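Local coordinates for lactaldehyde dehydrogenase (Escherichia coli, PDB 2IMP), which oxidises L-lactaldehyde from L-fucose and L-rhamnose breakdown to L-lactate, and also glycolaldehyde to glycolate, with NAD+ as the hydride acceptor, at residues Pro257-Asp262 and Val392-Leu397; Gly348-Phe353 and Leu369-Arg374; Met403-Asp408 and Leu430-Thr435. All coordinates share one frame; numbering follows the deposited sequence.

In the fold
Reading from the N terminus, strand 257-260 enters first, and contact 1 closes a long loop when the end of strand 388-394 comes back some 130 residues later, one strand away across strand 290-294. Contact 2 is nested inside that loop: 348-353 with 369-374, an antiparallel pair, closes a short loop of 15 residues and adds an outer strand to the same sheet. Contact 3 follows in series, closing a loop of 21 residues that holds strand 409-416 and helix 420-429; it links the end of helix 397-405 to the turn ahead of strand 434-437. V392 packs on V373 between contacts 1 and 2, P257 on A404 and F432 between contacts 1 and 3; contacts 2 and 3 do not touch.

Contact 1: residues Pro257-Asp262 and Val392-Leu397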
loop_
_atom_site.group_PDB
_atom_site.type_symbol
_atom_site.label_atom_id
_atom_site.label_comp_id
_atom_site.label_asym_id
_atom_site.label_seq_id
_atom_site.Cartn_x
_atom_site.Cartn_y
_atom_site.Cartn_z
ATOM N N PRO A 257 -21.313 -17.387 -15.210
ATOM C CA PRO A 257 -22.418 -18.150 -14.631
ATOM C C PRO A 257 -23.172 -17.359 -13.541
ATOM O O PRO A 257 -22.579 -16.554 -12.819
ATOM C CB PRO A 257 -21.716 -19.378 -14.065
ATOM C CG PRO A 257 -20.439 -18.789 -13.548
ATOM C CD PRO A 257 -20.019 -17.864 -14.686
ATOM N N ALA A 258 -24.475 -17.602 -13.449
ATOM C CA ALA A 258 -25.328 -16.965 -12.453
ATOM C C ALA A 258 -26.047 -18.000 -11.559
ATOM O O ALA A 258 -26.683 -18.922 -12.061
ATOM C CB ALA A 258 -26.355 -16.074 -13.141
ATOM N N ILE A 259 -25.920 -17.843 -10.247
ATOM C CA ILE A 259 -26.546 -18.760 -9.308
ATOM C C ILE A 259 -27.747 -18.169 -8.532
ATOM O O ILE A 259 -27.597 -17.229 -7.746
ATOM C CB ILE A 259 -25.524 -19.279 -8.278
ATOM C CG1 ILE A 259 -24.387 -20.000 -9.000
ATOM C CG2 ILE A 259 -26.200 -20.225 -7.293
ATOM C CD1 ILE A 259 -23.285 -20.464 -8.076
ATOM N N VAL A 260 -28.923 -18.735 -8.772
ATOM C CA VAL A 260 -30.144 -18.298 -8.106
ATOM C C VAL A 260 -30.611 -19.279 -7.007
ATOM O O VAL A 260 -31.100 -20.363 -7.308
ATOM C CB VAL A 260 -31.300 -18.138 -9.121
ATOM C CG1 VAL A 260 -32.517 -17.521 -8.435
ATOM C CG2 VAL A 260 -30.844 -17.290 -10.302
ATOM N N MET A 261 -30.439 -18.895 -5.748
ATOM C CA MET A 261 -30.856 -19.744 -4.639
ATOM C C MET A 261 -32.372 -19.663 -4.352
ATOM O O MET A 261 -33.051 -18.763 -4.844
ATOM C CB MET A 261 -30.075 -19.372 -3.376
ATOM C CG MET A 261 -28.567 -19.491 -3.526
ATOM S SD MET A 261 -28.038 -21.128 -4.078
ATOM C CE MET A 261 -28.107 -22.030 -2.528
ATOM N N ASP A 262 -32.895 -20.608 -3.578
ATOM C CA ASP A 262 -34.317 -20.584 -3.262
ATOM C C ASP A 262 -34.727 -19.335 -2.459
ATOM O O ASP A 262 -35.771 -18.739 -2.712
ATOM C CB ASP A 262 -34.730 -21.842 -2.485
ATOM C CG ASP A 262 -34.677 -23.106 -3.335
ATOM O OD1 ASP A 262 -34.975 -23.029 -4.546
ATOM O OD2 ASP A 262 -34.352 -24.180 -2.786
ATOM N N VAL A 392 -30.014 -24.371 -15.959
ATOM C CA VAL A 392 -29.733 -25.640 -15.318
ATOM C C VAL A 392 -30.155 -25.673 -13.846
ATOM O O VAL A 392 -29.774 -24.800 -13.058
ATOM C CB VAL A 392 -28.222 -25.980 -15.417
ATOM C CG1 VAL A 392 -27.916 -27.271 -14.667
ATOM C CG2 VAL A 392 -27.822 -26.108 -16.873
ATOM N N ALA A 393 -30.951 -26.671 -13.489
ATOM C CA ALA A 393 -31.405 -26.800 -12.119
ATOM C C ALA A 393 -30.388 -27.514 -11.224
ATOM O O ALA A 393 -29.569 -28.284 -11.712
ATOM C CB ALA A 393 -32.743 -27.532 -12.081
ATOM N N PHE A 394 -30.439 -27.235 -9.928
ATOM C CA PHE A 394 -29.539 -27.865 -8.977
ATOM C C PHE A 394 -30.164 -28.030 -7.583
ATOM O O PHE A 394 -31.156 -27.375 -7.265
ATOM C CB PHE A 394 -28.226 -27.070 -8.875
ATOM C CG PHE A 394 -28.361 -25.733 -8.186
ATOM C CD1 PHE A 394 -28.277 -25.636 -6.802
ATOM C CD2 PHE A 394 -28.577 -24.574 -8.926
ATOM C CE1 PHE A 394 -28.402 -24.406 -6.163
ATOM C CE2 PHE A 394 -28.705 -23.338 -8.296
ATOM C CZ PHE A 394 -28.619 -23.253 -6.913
ATOM N N ASP A 395 -29.583 -28.903 -6.768
ATOM C CA ASP A 395 -30.096 -29.142 -5.429
ATOM C C ASP A 395 -29.380 -28.355 -4.310
ATOM O O ASP A 395 -30.023 -27.661 -3.522
ATOM C CB ASP A 395 -30.046 -30.642 -5.112
ATOM C CG ASP A 395 -30.948 -31.464 -6.025
ATOM O OD1 ASP A 395 -32.184 -31.279 -5.972
ATOM O OD2 ASP A 395 -30.423 -32.294 -6.799
ATOM N N THR A 396 -28.056 -28.462 -4.253
ATOM C CA THR A 396 -27.310 -27.762 -3.217
ATOM C C THR A 396 -26.302 -26.699 -3.716
ATOM O O THR A 396 -25.861 -26.726 -4.867
ATOM C CB THR A 396 -26.548 -28.755 -2.319
ATOM O OG1 THR A 396 -25.546 -29.426 -3.091
ATOM C CG2 THR A 396 -27.505 -29.784 -1.738
ATOM N N LEU A 397 -25.967 -25.765 -2.831
ATOM C CA LEU A 397 -25.015 -24.719 -3.161
ATOM C C LEU A 397 -23.719 -25.293 -3.753
ATOM O O LEU A 397 -23.179 -24.768 -4.727
ATOM C CB LEU A 397 -24.680 -23.900 -1.914
ATOM C CG LEU A 397 -23.657 -22.776 -2.101
ATOM C CD1 LEU A 397 -24.222 -21.729 -3.045
ATOM C CD2 LEU A 397 -23.319 -22.152 -0.755
#
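The ring of F394 overlaps the side chain of M261 at its rim, a Met-aromatic contact beside the parallel strands of the catalytic domain's sheet in this aldehyde dehydrogenase. The sulfur SD of M261 lies 4.8 Å from the centroid of the F394 ring and 82° off its normal, close to the ring plane. On the rim, CZ of F394 is nearest to it, at 3.6 Å from M261 SD. The two side chains cross at about a right angle, with SD at the ring edge.

The strands that carry these residues, 257-260 and 388-394, are not hydrogen-bonded to each other. Strand 290-294 runs between them, parallel to both, and the CA atoms of V260 and A393 remain 9.5 Å apart. Side chains must therefore bridge the gap across the middle strand. F394 does so with CG set between the backbone N and the carbonyl carbon (chi1 71°). Its far end reaches CG2 of I259, which approaches CZ of F394 obliquely at 3.9 Å. The carbonyl O of V260 comes to the same ring carbon, also obliquely, 3.8 Å from F394 CZ.

Helix 397-405 lies against this cluster, with A400 touching both I259 and F394, and Q294 of the middle strand packs against F394 and M261. The helix starts just after T396 at its N-cap position, and L397 in its first turn extends the apolar group. Its side chain crosses that of M261 at about a right angle and also rests on I415 of strand 409-416. The M261 chain is bent twice, and the second bend (chi3 -80°) carries CE to the leucine, where it sits 3.9 Å from L397 CD1 and 4.0 Å from L397 CB.

Contact 2: residues Gly348-Phe353 and Leu369-Arg374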
loop_
_atom_site.group_PDB
_atom_site.type_symbol
_atom_site.label_atom_id
_atom_site.label_comp_id
_atom_site.label_asym_id
_atom_site.label_seq_id
_atom_site.Cartn_x
_atom_site.Cartn_y
_atom_site.Cartn_z
ATOM N N GLY A 348 -30.846 -32.617 -26.299
ATOM C CA GLY A 348 -31.888 -32.744 -25.294
ATOM C C GLY A 348 -32.407 -31.444 -24.709
ATOM O O GLY A 348 -33.316 -31.459 -23.877
ATOM N N ALA A 349 -31.837 -30.322 -25.132
ATOM C CA ALA A 349 -32.266 -29.022 -24.628
ATOM C C ALA A 349 -33.721 -28.661 -24.999
ATOM O O ALA A 349 -34.139 -28.813 -26.145
ATOM C CB ALA A 349 -31.319 -27.935 -25.128
ATOM N N ARG A 350 -34.471 -28.179 -24.016
ATOM C CA ARG A 350 -35.862 -27.811 -24.230
ATOM C C ARG A 350 -36.072 -26.305 -24.541
ATOM O O ARG A 350 -35.856 -25.450 -23.681
ATOM C CB ARG A 350 -36.680 -28.205 -22.994
ATOM C CG ARG A 350 -38.169 -28.395 -23.246
ATOM C CD ARG A 350 -38.888 -28.814 -21.971
ATOM N NE ARG A 350 -39.055 -27.702 -21.038
ATOM C CZ ARG A 350 -39.300 -27.845 -19.739
ATOM N NH1 ARG A 350 -39.402 -29.058 -19.211
ATOM N NH2 ARG A 350 -39.453 -26.778 -18.968
ATOM N N VAL A 351 -36.482 -26.000 -25.769
ATOM C CA VAL A 351 -36.716 -24.615 -26.163
ATOM C C VAL A 351 -38.002 -23.985 -25.569
ATOM O O VAL A 351 -39.111 -24.233 -26.052
ATOM C CB VAL A 351 -36.780 -24.474 -27.696
ATOM C CG1 VAL A 351 -37.059 -23.029 -28.068
ATOM C CG2 VAL A 351 -35.473 -24.935 -28.315
ATOM N N ALA A 352 -37.831 -23.178 -24.526
ATOM C CA ALA A 352 -38.953 -22.515 -23.878
ATOM C C ALA A 352 -39.334 -21.177 -24.536
ATOM O O ALA A 352 -40.363 -20.583 -24.213
ATOM C CB ALA A 352 -38.638 -22.294 -22.407
ATOM N N PHE A 353 -38.487 -20.727 -25.456
ATOM C CA PHE A 353 -38.702 -19.473 -26.169
ATOM C C PHE A 353 -37.600 -19.162 -27.208
ATOM O O PHE A 353 -36.418 -19.389 -26.951
ATOM C CB PHE A 353 -38.806 -18.314 -25.171
ATOM C CG PHE A 353 -39.259 -17.024 -25.787
ATOM C CD1 PHE A 353 -40.465 -16.957 -26.480
ATOM C CD2 PHE A 353 -38.475 -15.879 -25.694
ATOM C CE1 PHE A 353 -40.889 -15.768 -27.072
ATOM C CE2 PHE A 353 -38.885 -14.681 -26.281
ATOM C CZ PHE A 353 -40.096 -14.626 -26.977
ATOM N N LEU A 369 -34.564 -18.915 -24.860
ATOM C CA LEU A 369 -34.509 -19.532 -23.547
ATOM C C LEU A 369 -34.483 -21.068 -23.628
ATOM O O LEU A 369 -35.417 -21.683 -24.144
ATOM C CB LEU A 369 -35.706 -19.087 -22.708
ATOM C CG LEU A 369 -35.817 -19.711 -21.316
ATOM C CD1 LEU A 369 -34.565 -19.400 -20.511
ATOM C CD2 LEU A 369 -37.053 -19.175 -20.616
ATOM N N LEU A 370 -33.407 -21.667 -23.134
ATOM C CA LEU A 370 -33.274 -23.114 -23.159
ATOM C C LEU A 370 -33.367 -23.771 -21.773
ATOM O O LEU A 370 -32.655 -23.392 -20.843
ATOM C CB LEU A 370 -31.952 -23.504 -23.827
ATOM C CG LEU A 370 -31.744 -22.959 -25.244
ATOM C CD1 LEU A 370 -30.387 -23.400 -25.772
ATOM C CD2 LEU A 370 -32.858 -23.452 -26.155
ATOM N N LEU A 371 -34.266 -24.743 -21.648
ATOM C CA LEU A 371 -34.443 -25.448 -20.389
ATOM C C LEU A 371 -33.957 -26.914 -20.439
ATOM O O LEU A 371 -33.513 -27.392 -21.479
ATOM C CB LEU A 371 -35.914 -25.392 -19.959
ATOM C CG LEU A 371 -36.563 -23.999 -19.899
ATOM C CD1 LEU A 371 -37.935 -24.107 -19.231
ATOM C CD2 LEU A 371 -35.678 -23.030 -19.121
ATOM N N ASP A 372 -34.050 -27.610 -19.314
ATOM C CA ASP A 372 -33.593 -28.992 -19.248
ATOM C C ASP A 372 -32.183 -29.193 -19.832
ATOM O O ASP A 372 -31.876 -30.228 -20.424
ATOM C CB ASP A 372 -34.579 -29.921 -19.961
ATOM C CG ASP A 372 -35.928 -29.963 -19.278
ATOM O OD1 ASP A 372 -35.955 -30.027 -18.029
ATOM O OD2 ASP A 372 -36.959 -29.939 -19.984
ATOM N N VAL A 373 -31.350 -28.171 -19.673
ATOM C CA VAL A 373 -29.977 -28.225 -20.140
ATOM C C VAL A 373 -29.067 -28.951 -19.136
ATOM O O VAL A 373 -29.281 -28.869 -17.928
ATOM C CB VAL A 373 -29.414 -26.805 -20.376
ATOM C CG1 VAL A 373 -27.985 -26.887 -20.892
ATOM C CG2 VAL A 373 -30.294 -26.056 -21.366
ATOM N N ARG A 374 -28.075 -29.668 -19.643
ATOM C CA ARG A 374 -27.158 -30.386 -18.773
ATOM C C ARG A 374 -25.732 -29.806 -18.778
ATOM O O ARG A 374 -25.209 -29.433 -19.830
ATOM C CB ARG A 374 -27.105 -31.866 -19.168
ATOM C CG ARG A 374 -28.428 -32.604 -19.036
ATOM C CD ARG A 374 -28.280 -34.060 -19.451
ATOM N NE ARG A 374 -29.540 -34.793 -19.350
ATOM C CZ ARG A 374 -29.671 -36.102 -19.559
ATOM N NH1 ARG A 374 -28.613 -36.837 -19.885
ATOM N NH2 ARG A 374 -30.861 -36.679 -19.441
#
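L371 packs its CG against CB of A352 at 3.7 Å, on the inner side of the strand pair, where L371 also meets V302 and Y298 of helix 298-310. On the other face, V351 and L370 lie side by side, with CG2 of V351 3.7 Å from CD2 of L370, next to helix 331-346. The backbone forms an antiparallel pair at the edge of the sheet, where strand 368-371 joins on to 388-394: R350 and L371 exchange two hydrogen bonds, that from L371 N to R350 O nearly straight at 176°. Beyond the non-hydrogen-bonded pair V351-L370, A352 and F353 both oppose L369 in a classic beta bulge, where L369 O takes a bond from A352 N and a weak one from F353 N. Outward from L371 on its own face, the buried leucines give way to exposed charges. The R350 chain bends at chi3 (75°), and OD2 of D372 stands over one guanidinium face, 2.7 Å from R350 NH1 in a salt bridge, with the two planes perpendicular. R350 NH2 comes obliquely to L371 CD1 at a rather short 3.1 Å. An alanine in place of L371 would probably open a gap beside A352 CB and leave the guanidinium freer to turn.

Contact 3: residues Met403-Asp408 and Leu430-Thr435; sequences MANDSD and LKFGET
The F432 ring presents its edge to the end of helix 397-405, with two oxygens close to the ring plane: A404 O lies 3.2 Å from F432 CZ, and N405 OD1 lies 3.4 Å from F432 CE1. The amide plane of N405 is turned 25° from that of the ring. R453 makes a cation-pi contact with the ring, and P257, R290 and S413 also pack on the F432 side chain.

The N405 amide is gripped at both ends. Its OD1 accepts a nearly straight bond from K431 N, 2.8 Å long with an angle of 172° at the hydrogen. Its ND2 donates to G429 O, the last residue of helix 420-429. The two bonds, to residues on either side of L430 in sequence, probably fix the rotation of the amide. CG of N405 is anti to the carbonyl carbon (chi1 -72°), which sets it 3.7 Å from K431 N. The extended K431 chain crosses the N405 side chain at about a right angle, its CB 3.5 Å from N405 OD1. Beside these polar contacts, CB of A404 rests on CD2 of L430 at 3.9 Å.

R290 of strand 290-294 donates NH1 to M403 O and NH2 to A404 O at the helix end. Beyond F432, E434 OE2 hydrogen-bonds to ND1 of H449, a lactate-binding residue, so this strand probably backs the lactate site as a second shell. Helix 420-429 is the connection of a beta-alpha-beta crossover between the parallel neighbours 409-416 and 434-437, and E434 and T435 of the latter pair in parallel with a strand of a second subunit, carrying the sheet across the interface.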
loop_
_atom_site.group_PDB
_atom_site.type_symbol
_atom_site.label_atom_id
_atom_site.label_comp_id
_atom_site.label_asym_id
_atom_site.label_seq_id
_atom_site.Cartn_x
_atom_site.Cartn_y
_atom_site.Cartn_z
ATOM N N MET A 403 -20.439 -26.552 -10.552
ATOM C CA MET A 403 -20.747 -26.442 -11.973
ATOM C C MET A 403 -20.290 -25.098 -12.573
ATOM O O MET A 403 -19.835 -25.037 -13.716
ATOM C CB MET A 403 -22.248 -26.642 -12.215
ATOM C CG MET A 403 -22.718 -28.070 -11.958
ATOM S SD MET A 403 -24.428 -28.377 -12.450
ATOM C CE MET A 403 -25.274 -27.927 -10.961
ATOM N N ALA A 404 -20.424 -24.031 -11.792
ATOM C CA ALA A 404 -19.973 -22.724 -12.245
ATOM C C ALA A 404 -18.444 -22.736 -12.479
ATOM O O ALA A 404 -17.952 -22.230 -13.488
ATOM C CB ALA A 404 -20.339 -21.654 -11.215
ATOM N N ASN A 405 -17.719 -23.338 -11.538
ATOM C CA ASN A 405 -16.268 -23.446 -11.652
ATOM C C ASN A 405 -15.826 -24.373 -12.789
ATOM O O ASN A 405 -14.695 -24.293 -13.262
ATOM C CB ASN A 405 -15.646 -23.943 -10.345
ATOM C CG ASN A 405 -15.671 -22.896 -9.258
ATOM O OD1 ASN A 405 -15.679 -21.701 -9.540
ATOM N ND2 ASN A 405 -15.669 -23.336 -8.006
ATOM N N ASP A 406 -16.731 -25.250 -13.210
ATOM C CA ASP A 406 -16.441 -26.177 -14.293
ATOM C C ASP A 406 -16.446 -25.480 -15.664
ATOM O O ASP A 406 -17.343 -25.678 -16.486
ATOM C CB ASP A 406 -17.453 -27.324 -14.284
ATOM C CG ASP A 406 -17.215 -28.316 -15.402
ATOM O OD1 ASP A 406 -16.057 -28.753 -15.568
ATOM O OD2 ASP A 406 -18.181 -28.660 -16.112
ATOM N N SER A 407 -15.423 -24.660 -15.878
ATOM C CA SER A 407 -15.281 -23.885 -17.102
ATOM C C SER A 407 -13.833 -23.418 -17.358
ATOM O O SER A 407 -13.096 -23.147 -16.410
ATOM C CB SER A 407 -16.199 -22.657 -17.017
ATOM O OG SER A 407 -15.910 -21.694 -18.017
ATOM N N ASP A 408 -13.428 -23.343 -18.623
ATOM C CA ASP A 408 -12.089 -22.858 -18.926
ATOM C C ASP A 408 -11.968 -21.342 -18.724
ATOM O O ASP A 408 -10.880 -20.777 -18.791
ATOM C CB ASP A 408 -11.682 -23.202 -20.359
ATOM C CG ASP A 408 -11.318 -24.657 -20.521
ATOM O OD1 ASP A 408 -10.653 -25.196 -19.613
ATOM O OD2 ASP A 408 -11.688 -25.254 -21.552
ATOM N N LEU A 430 -16.349 -19.787 -5.345
ATOM C CA LEU A 430 -16.304 -19.375 -6.747
ATOM C C LEU A 430 -14.899 -18.940 -7.246
ATOM O O LEU A 430 -14.294 -18.010 -6.710
ATOM C CB LEU A 430 -17.322 -18.249 -6.988
ATOM C CG LEU A 430 -18.783 -18.722 -6.985
ATOM C CD1 LEU A 430 -19.743 -17.550 -7.008
ATOM C CD2 LEU A 430 -19.011 -19.610 -8.194
ATOM N N LYS A 431 -14.400 -19.618 -8.271
ATOM C CA LYS A 431 -13.088 -19.301 -8.822
ATOM C C LYS A 431 -13.139 -18.342 -10.042
ATOM O O LYS A 431 -12.893 -18.737 -11.180
ATOM C CB LYS A 431 -12.370 -20.605 -9.180
ATOM C CG LYS A 431 -12.167 -21.507 -7.968
ATOM C CD LYS A 431 -11.665 -22.892 -8.347
ATOM C CE LYS A 431 -11.609 -23.795 -7.116
ATOM N NZ LYS A 431 -11.241 -25.207 -7.421
ATOM N N PHE A 432 -13.468 -17.085 -9.762
ATOM C CA PHE A 432 -13.582 -16.050 -10.779
ATOM C C PHE A 432 -12.940 -14.705 -10.378
ATOM O O PHE A 432 -12.800 -14.406 -9.193
ATOM C CB PHE A 432 -15.063 -15.820 -11.121
ATOM C CG PHE A 432 -15.732 -17.001 -11.771
ATOM C CD1 PHE A 432 -16.025 -18.147 -11.036
ATOM C CD2 PHE A 432 -16.009 -16.994 -13.135
ATOM C CE1 PHE A 432 -16.593 -19.258 -11.649
ATOM C CE2 PHE A 432 -16.579 -18.104 -13.755
ATOM C CZ PHE A 432 -16.861 -19.238 -13.014
ATOM N N GLY A 433 -12.553 -13.912 -11.370
ATOM C CA GLY A 433 -11.942 -12.623 -11.088
ATOM C C GLY A 433 -12.954 -11.649 -10.516
ATOM O O GLY A 433 -12.587 -10.634 -9.917
ATOM N N GLU A 434 -14.232 -11.959 -10.708
ATOM C CA GLU A 434 -15.313 -11.122 -10.211
ATOM C C GLU A 434 -16.565 -11.906 -9.769
ATOM O O GLU A 434 -16.966 -12.883 -10.412
ATOM C CB GLU A 434 -15.750 -10.110 -11.277
ATOM C CG GLU A 434 -14.657 -9.205 -11.807
ATOM C CD GLU A 434 -15.155 -8.301 -12.925
ATOM O OE1 GLU A 434 -16.033 -8.743 -13.699
ATOM O OE2 GLU A 434 -14.660 -7.162 -13.035
ATOM N N THR A 435 -17.162 -11.466 -8.671
ATOM C CA THR A 435 -18.378 -12.076 -8.163
ATOM C C THR A 435 -19.416 -11.025 -7.736
ATOM O O THR A 435 -19.190 -10.268 -6.788
ATOM C CB THR A 435 -18.110 -12.999 -6.950
ATOM O OG1 THR A 435 -17.262 -14.084 -7.340
ATOM C CG2 THR A 435 -19.425 -13.575 -6.425
#